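Local coordinates for OBG-type G domain-containing protein (Pyrococcus horikoshii, PDB 2E87) that is of unknown function but is seen bound to GDP and probably acts as a GTP-binding protein of the Obg type, at residues 43-51 and 109-120. Sequence-based numbering, arbitrary orientation.
Sequences RLREELRVR and EERYVERIRYSN
Ile116 is the knob of this contact, seated in a hole made by Arg43, Glu46, Glu47 and Val50. Its two branches part company there: CG2 runs against the Arg43 and Glu47 stems, 3.9 Å from CG of Glu47, while CD1 reaches CG2 of Val50, also at 3.9 Å. About a turn earlier on helix 88-117, Val113 puts CG2 3.8 Å from CG1 of Val50, the two valines crossing at a slant. The helices carrying these residues, 38-67 and 88-117, run antiparallel with local axes 9.6 Å apart, as neighbours in the elongated bundle of the NOG1-type N-terminal helical domain, far from the GDP pocket. Beside this close fit, the flank of Arg51 and Arg117 is looser and exposed. The Arg51 guanidinium lays one face over CG2 of Val113. At the border the buried Glu47 carboxylate sets OE2 3.4 Å from CA of Arg117, close to CB as well. The Arg43 stem passes over the last helical turn, CD 3.2 Å from Ile116 O. A bend at chi3 (65°) carries NH1 beyond it, to a weak, bent hydrogen bond with Ser119 O at 2.6 Å. A second weak one goes to OD1 of solvent-exposed Asn120.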
ATOM      1  N   ARG A  43      -6.561 -37.213  32.726  1.00 53.69           N
ATOM      2  CA  ARG A  43      -7.579 -36.797  31.774  1.00 54.06           C
ATOM      3  C   ARG A  43      -7.827 -35.284  31.781  1.00 54.44           C
ATOM      4  O   ARG A  43      -8.019 -34.680  30.726  1.00 55.39           O
ATOM      5  CB  ARG A  43      -8.882 -37.564  32.046  1.00 56.04           C
ATOM      6  CG  ARG A  43     -10.054 -37.205  31.131  1.00 59.92           C
ATOM      7  CD  ARG A  43     -11.196 -38.221  31.236  1.00 64.78           C
ATOM      8  NE  ARG A  43     -11.825 -38.252  32.558  1.00 69.49           N
ATOM      9  CZ  ARG A  43     -12.208 -39.368  33.180  1.00 72.45           C
ATOM     10  NH1 ARG A  43     -12.030 -40.556  32.608  1.00 64.90           N
ATOM     11  NH2 ARG A  43     -12.759 -39.298  34.384  1.00 73.52           N
ATOM     12  N   LEU A  44      -7.819 -34.665  32.958  1.00 53.04           N
ATOM     13  CA  LEU A  44      -8.034 -33.221  33.044  1.00 50.64           C
ATOM     14  C   LEU A  44      -6.781 -32.474  32.618  1.00 48.09           C
ATOM     15  O   LEU A  44      -6.840 -31.304  32.260  1.00 52.68           O
ATOM     16  CB  LEU A  44      -8.387 -32.793  34.470  1.00 49.31           C
ATOM     17  CG  LEU A  44      -9.628 -33.398  35.129  1.00 54.49           C
ATOM     18  CD1 LEU A  44      -9.780 -32.823  36.530  1.00 55.01           C
ATOM     19  CD2 LEU A  44     -10.857 -33.098  34.290  1.00 57.72           C
ATOM     20  N   ARG A  45      -5.640 -33.139  32.686  1.00 44.54           N
ATOM     21  CA  ARG A  45      -4.396 -32.504  32.292  1.00 48.49           C
ATOM     22  C   ARG A  45      -4.315 -32.504  30.778  1.00 42.06           C
ATOM     23  O   ARG A  45      -3.965 -31.496  30.166  1.00 40.93           O
ATOM     24  CB  ARG A  45      -3.176 -33.248  32.866  1.00 47.33           C
ATOM     25  CG  ARG A  45      -2.724 -32.747  34.216  1.00 57.23           C
ATOM     26  CD  ARG A  45      -1.253 -33.036  34.480  1.00 61.46           C
ATOM     27  NE  ARG A  45      -0.871 -32.616  35.827  1.00 65.18           N
ATOM     28  CZ  ARG A  45      -1.045 -33.360  36.916  1.00 69.90           C
ATOM     29  NH1 ARG A  45      -1.586 -34.568  36.817  1.00 69.36           N
ATOM     30  NH2 ARG A  45      -0.696 -32.890  38.106  1.00 69.30           N
ATOM     31  N   GLU A  46      -4.634 -33.656  30.192  1.00 37.90           N
ATOM     32  CA  GLU A  46      -4.603 -33.826  28.755  1.00 41.83           C
ATOM     33  C   GLU A  46      -5.596 -32.870  28.107  1.00 43.46           C
ATOM     34  O   GLU A  46      -5.316 -32.302  27.054  1.00 43.49           O
ATOM     35  CB  GLU A  46      -4.912 -35.279  28.416  1.00 43.08           C
ATOM     36  CG  GLU A  46      -3.886 -36.237  29.003  1.00 44.03           C
ATOM     37  CD  GLU A  46      -2.522 -36.130  28.337  1.00 43.85           C
ATOM     38  OE1 GLU A  46      -2.153 -35.033  27.889  1.00 40.00           O
ATOM     39  OE2 GLU A  46      -1.801 -37.145  28.277  1.00 48.57           O
ATOM     40  N   GLU A  47      -6.745 -32.685  28.748  1.00 43.37           N
ATOM     41  CA  GLU A  47      -7.752 -31.751  28.251  1.00 43.98           C
ATOM     42  C   GLU A  47      -7.182 -30.338  28.301  1.00 46.35           C
ATOM     43  O   GLU A  47      -7.374 -29.547  27.372  1.00 48.28           O
ATOM     44  CB  GLU A  47      -9.015 -31.795  29.109  1.00 39.36           C
ATOM     45  CG  GLU A  47      -9.936 -32.935  28.789  1.00 46.00           C
ATOM     46  CD  GLU A  47     -11.067 -33.065  29.791  1.00 50.52           C
ATOM     47  OE1 GLU A  47     -11.761 -32.054  30.064  1.00 50.08           O
ATOM     48  OE2 GLU A  47     -11.259 -34.186  30.298  1.00 48.89           O
ATOM     49  N   LEU A  48      -6.484 -30.022  29.390  1.00 38.65           N
ATOM     50  CA  LEU A  48      -5.901 -28.702  29.540  1.00 40.09           C
ATOM     51  C   LEU A  48      -4.874 -28.485  28.442  1.00 39.57           C
ATOM     52  O   LEU A  48      -4.817 -27.416  27.852  1.00 40.43           O
ATOM     53  CB  LEU A  48      -5.237 -28.546  30.912  1.00 35.89           C
ATOM     54  CG  LEU A  48      -4.475 -27.232  31.129  1.00 35.85           C
ATOM     55  CD1 LEU A  48      -5.412 -26.023  31.031  1.00 35.36           C
ATOM     56  CD2 LEU A  48      -3.812 -27.268  32.481  1.00 39.79           C
ATOM     57  N   ARG A  49      -4.062 -29.502  28.168  1.00 36.98           N
ATOM     58  CA  ARG A  49      -3.052 -29.380  27.130  1.00 33.02           C
ATOM     59  C   ARG A  49      -3.706 -29.115  25.784  1.00 38.31           C
ATOM     60  O   ARG A  49      -3.287 -28.214  25.051  1.00 33.33           O
ATOM     61  CB  ARG A  49      -2.215 -30.648  27.023  1.00 36.68           C
ATOM     62  CG  ARG A  49      -1.254 -30.884  28.156  1.00 35.23           C
ATOM     63  CD  ARG A  49      -0.249 -31.963  27.757  1.00 40.28           C
ATOM     64  NE  ARG A  49       0.779 -32.174  28.773  1.00 37.26           N
ATOM     65  CZ  ARG A  49       0.589 -32.859  29.893  1.00 39.09           C
ATOM     66  NH1 ARG A  49      -0.589 -33.411  30.138  1.00 36.17           N
ATOM     67  NH2 ARG A  49       1.571 -32.969  30.780  1.00 36.11           N
ATOM     68  N   VAL A  50      -4.734 -29.894  25.454  1.00 37.32           N
ATOM     69  CA  VAL A  50      -5.413 -29.715  24.177  1.00 36.70           C
ATOM     70  C   VAL A  50      -5.967 -28.303  24.019  1.00 39.63           C
ATOM     71  O   VAL A  50      -5.895 -27.722  22.940  1.00 43.11           O
ATOM     72  CB  VAL A  50      -6.544 -30.741  24.005  1.00 36.76           C
ATOM     73  CG1 VAL A  50      -7.435 -30.346  22.845  1.00 38.01           C
ATOM     74  CG2 VAL A  50      -5.952 -32.108  23.760  1.00 34.57           C
ATOM     75  N   ARG A  51      -6.495 -27.736  25.098  1.00 41.06           N
ATOM     76  CA  ARG A  51      -7.050 -26.391  25.037  1.00 41.35           C
ATOM     77  C   ARG A  51      -5.985 -25.317  24.951  1.00 43.02           C
ATOM     78  O   ARG A  51      -6.169 -24.315  24.266  1.00 44.21           O
ATOM     79  CB  ARG A  51      -7.932 -26.098  26.256  1.00 45.16           C
ATOM     80  CG  ARG A  51      -9.147 -26.976  26.384  1.00 48.46           C
ATOM     81  CD  ARG A  51     -10.255 -26.221  27.093  1.00 58.46           C
ATOM     82  NE  ARG A  51     -11.346 -27.100  27.497  1.00 70.87           N
ATOM     83  CZ  ARG A  51     -11.310 -27.885  28.572  1.00 76.68           C
ATOM     84  NH1 ARG A  51     -10.234 -27.895  29.355  1.00 76.36           N
ATOM     85  NH2 ARG A  51     -12.351 -28.659  28.862  1.00 77.95           N
ATOM     86  N   GLU A 109      -9.949 -29.127  18.339  1.00 35.68           N
ATOM     87  CA  GLU A 109      -9.959 -28.974  19.787  1.00 42.18           C
ATOM     88  C   GLU A 109     -11.254 -29.508  20.385  1.00 48.03           C
ATOM     89  O   GLU A 109     -11.239 -30.343  21.285  1.00 44.74           O
ATOM     90  CB  GLU A 109      -9.814 -27.505  20.182  1.00 36.21           C
ATOM     91  CG  GLU A 109     -10.134 -27.254  21.647  1.00 44.67           C
ATOM     92  CD  GLU A 109     -10.126 -25.785  22.023  1.00 43.52           C
ATOM     93  OE1 GLU A 109     -10.222 -24.926  21.127  1.00 50.65           O
ATOM     94  OE2 GLU A 109     -10.041 -25.485  23.224  1.00 46.12           O
ATOM     95  N   GLU A 110     -12.376 -29.011  19.880  1.00 51.76           N
ATOM     96  CA  GLU A 110     -13.671 -29.439  20.359  1.00 48.83           C
ATOM     97  C   GLU A 110     -13.812 -30.944  20.170  1.00 48.87           C
ATOM     98  O   GLU A 110     -14.302 -31.645  21.051  1.00 48.41           O
ATOM     99  CB  GLU A 110     -14.764 -28.681  19.612  1.00 53.02           C
ATOM    100  CG  GLU A 110     -16.161 -29.198  19.870  1.00 61.96           C
ATOM    101  CD  GLU A 110     -17.229 -28.211  19.442  1.00 69.33           C
ATOM    102  OE1 GLU A 110     -17.418 -27.187  20.142  1.00 73.09           O
ATOM    103  OE2 GLU A 110     -17.873 -28.456  18.400  1.00 69.14           O
ATOM    104  N   ARG A 111     -13.365 -31.444  19.027  1.00 48.02           N
ATOM    105  CA  ARG A 111     -13.445 -32.875  18.757  1.00 49.42           C
ATOM    106  C   ARG A 111     -12.636 -33.717  19.759  1.00 50.49           C
ATOM    107  O   ARG A 111     -13.154 -34.683  20.315  1.00 52.02           O
ATOM    108  CB  ARG A 111     -12.972 -33.172  17.327  1.00 54.82           C
ATOM    109  CG  ARG A 111     -12.409 -34.596  17.116  1.00 63.63           C
ATOM    110  CD  ARG A 111     -13.335 -35.495  16.305  1.00 62.61           C
ATOM    111  NE  ARG A 111     -13.664 -34.916  15.006  1.00 70.82           N
ATOM    112  CZ  ARG A 111     -12.782 -34.709  14.035  1.00 73.36           C
ATOM    113  NH1 ARG A 111     -11.506 -35.040  14.207  1.00 76.25           N
ATOM    114  NH2 ARG A 111     -13.173 -34.159  12.895  1.00 75.04           N
ATOM    115  N   TYR A 112     -11.376 -33.352  19.994  1.00 47.18           N
ATOM    116  CA  TYR A 112     -10.528 -34.114  20.905  1.00 43.48           C
ATOM    117  C   TYR A 112     -10.842 -33.947  22.390  1.00 43.97           C
ATOM    118  O   TYR A 112     -10.694 -34.893  23.152  1.00 38.44           O
ATOM    119  CB  TYR A 112      -9.061 -33.810  20.616  1.00 39.37           C
ATOM    120  CG  TYR A 112      -8.567 -34.603  19.436  1.00 36.28           C
ATOM    121  CD1 TYR A 112      -8.087 -35.894  19.604  1.00 33.24           C
ATOM    122  CD2 TYR A 112      -8.694 -34.111  18.138  1.00 33.50           C
ATOM    123  CE1 TYR A 112      -7.751 -36.680  18.526  1.00 32.67           C
ATOM    124  CE2 TYR A 112      -8.374 -34.895  17.047  1.00 34.61           C
ATOM    125  CZ  TYR A 112      -7.903 -36.181  17.246  1.00 36.03           C
ATOM    126  OH  TYR A 112      -7.611 -36.980  16.169  1.00 34.95           O
ATOM    127  N   VAL A 113     -11.266 -32.758  22.807  1.00 43.45           N
ATOM    128  CA  VAL A 113     -11.626 -32.569  24.203  1.00 45.76           C
ATOM    129  C   VAL A 113     -12.778 -33.529  24.532  1.00 50.87           C
ATOM    130  O   VAL A 113     -12.760 -34.186  25.568  1.00 53.46           O
ATOM    131  CB  VAL A 113     -12.076 -31.112  24.504  1.00 42.02           C
ATOM    132  CG1 VAL A 113     -12.818 -31.058  25.840  1.00 40.30           C
ATOM    133  CG2 VAL A 113     -10.864 -30.194  24.576  1.00 32.39           C
ATOM    134  N   GLU A 114     -13.765 -33.622  23.643  1.00 53.06           N
ATOM    135  CA  GLU A 114     -14.903 -34.514  23.860  1.00 54.42           C
ATOM    136  C   GLU A 114     -14.460 -35.964  23.987  1.00 53.59           C
ATOM    137  O   GLU A 114     -14.831 -36.637  24.940  1.00 56.16           O
ATOM    138  CB  GLU A 114     -15.926 -34.399  22.721  1.00 53.81           C
ATOM    139  CG  GLU A 114     -17.233 -35.168  22.974  1.00 59.70           C
ATOM    140  CD  GLU A 114     -17.344 -36.483  22.195  1.00 66.60           C
ATOM    141  OE1 GLU A 114     -16.311 -37.144  21.945  1.00 68.80           O
ATOM    142  OE2 GLU A 114     -18.483 -36.868  21.844  1.00 69.54           O
ATOM    143  N   ARG A 115     -13.676 -36.451  23.029  1.00 52.20           N
ATOM    144  CA  ARG A 115     -13.203 -37.832  23.076  1.00 52.92           C
ATOM    145  C   ARG A 115     -12.476 -38.141  24.368  1.00 53.09           C
ATOM    146  O   ARG A 115     -12.696 -39.193  24.963  1.00 52.59           O
ATOM    147  CB  ARG A 115     -12.251 -38.153  21.920  1.00 57.96           C
ATOM    148  CG  ARG A 115     -12.855 -39.008  20.834  1.00 64.26           C
ATOM    149  CD  ARG A 115     -13.717 -38.139  19.966  1.00 72.68           C
ATOM    150  NE  ARG A 115     -14.553 -38.880  19.027  1.00 73.74           N
ATOM    151  CZ  ARG A 115     -15.217 -38.294  18.040  1.00 70.56           C
ATOM    152  NH1 ARG A 115     -15.115 -36.989  17.898  1.00 72.72           N
ATOM    153  NH2 ARG A 115     -15.968 -38.994  17.205  1.00 76.29           N
ATOM    154  N   ILE A 116     -11.596 -37.233  24.782  1.00 48.58           N
ATOM    155  CA  ILE A 116     -10.818 -37.424  25.999  1.00 49.60           C
ATOM    156  C   ILE A 116     -11.725 -37.331  27.221  1.00 51.99           C
ATOM    157  O   ILE A 116     -11.725 -38.218  28.067  1.00 52.19           O
ATOM    158  CB  ILE A 116      -9.675 -36.372  26.106  1.00 46.48           C
ATOM    159  CG1 ILE A 116      -8.662 -36.602  24.981  1.00 45.31           C
ATOM    160  CG2 ILE A 116      -8.966 -36.476  27.469  1.00 39.88           C
ATOM    161  CD1 ILE A 116      -7.725 -35.431  24.750  1.00 36.27           C
ATOM    162  N   ARG A 117     -12.496 -36.256  27.304  1.00 55.62           N
ATOM    163  CA  ARG A 117     -13.406 -36.054  28.417  1.00 61.14           C
ATOM    164  C   ARG A 117     -14.286 -37.278  28.612  1.00 62.39           C
ATOM    165  O   ARG A 117     -14.614 -37.649  29.737  1.00 63.02           O
ATOM    166  CB  ARG A 117     -14.306 -34.843  28.156  1.00 64.13           C
ATOM    167  CG  ARG A 117     -15.434 -34.696  29.167  1.00 69.25           C
ATOM    168  CD  ARG A 117     -16.584 -33.864  28.622  1.00 76.73           C
ATOM    169  NE  ARG A 117     -17.683 -33.763  29.581  1.00 82.62           N
ATOM    170  CZ  ARG A 117     -18.880 -33.259  29.297  1.00 85.47           C
ATOM    171  NH1 ARG A 117     -19.140 -32.809  28.074  1.00 84.98           N
ATOM    172  NH2 ARG A 117     -19.817 -33.202  30.236  1.00 87.52           N
ATOM    173  N   TYR A 118     -14.635 -37.920  27.505  1.00 61.16           N
ATOM    174  CA  TYR A 118     -15.528 -39.065  27.528  1.00 62.26           C
ATOM    175  C   TYR A 118     -14.860 -40.453  27.605  1.00 60.70           C
ATOM    176  O   TYR A 118     -15.530 -41.483  27.512  1.00 62.58           O
ATOM    177  CB  TYR A 118     -16.439 -38.957  26.297  1.00 65.10           C
ATOM    178  CG  TYR A 118     -17.695 -39.761  26.391  1.00 69.51           C
ATOM    179  CD1 TYR A 118     -18.700 -39.409  27.293  1.00 72.58           C
ATOM    180  CD2 TYR A 118     -17.853 -40.924  25.632  1.00 73.76           C
ATOM    181  CE1 TYR A 118     -19.837 -40.208  27.446  1.00 78.74           C
ATOM    182  CE2 TYR A 118     -18.982 -41.733  25.776  1.00 78.48           C
ATOM    183  CZ  TYR A 118     -19.967 -41.373  26.685  1.00 79.44           C
ATOM    184  OH  TYR A 118     -21.060 -42.193  26.853  1.00 83.90           O
ATOM    185  N   SER A 119     -13.547 -40.487  27.799  1.00 59.25           N
ATOM    186  CA  SER A 119     -12.822 -41.761  27.863  1.00 56.68           C
ATOM    187  C   SER A 119     -12.452 -42.199  29.282  1.00 56.37           C
ATOM    188  O   SER A 119     -12.498 -41.401  30.221  1.00 55.86           O
ATOM    189  CB  SER A 119     -11.546 -41.667  27.027  1.00 50.93           C
ATOM    190  OG  SER A 119     -10.873 -42.908  26.986  1.00 46.46           O
ATOM    191  N   ASN A 120     -12.091 -43.473  29.429  1.00 56.43           N
ATOM    192  CA  ASN A 120     -11.686 -44.023  30.728  1.00 61.91           C
ATOM    193  C   ASN A 120     -10.487 -44.946  30.570  1.00 63.18           C
ATOM    194  O   ASN A 120     -10.060 -45.586  31.534  1.00 67.01           O
ATOM    195  CB  ASN A 120     -12.821 -44.819  31.382  1.00 63.14           C
ATOM    196  CG  ASN A 120     -13.982 -43.948  31.799  1.00 66.56           C
ATOM    197  OD1 ASN A 120     -13.820 -42.990  32.562  1.00 69.04           O
ATOM    198  ND2 ASN A 120     -15.169 -44.278  31.303  1.00 66.21           N
TER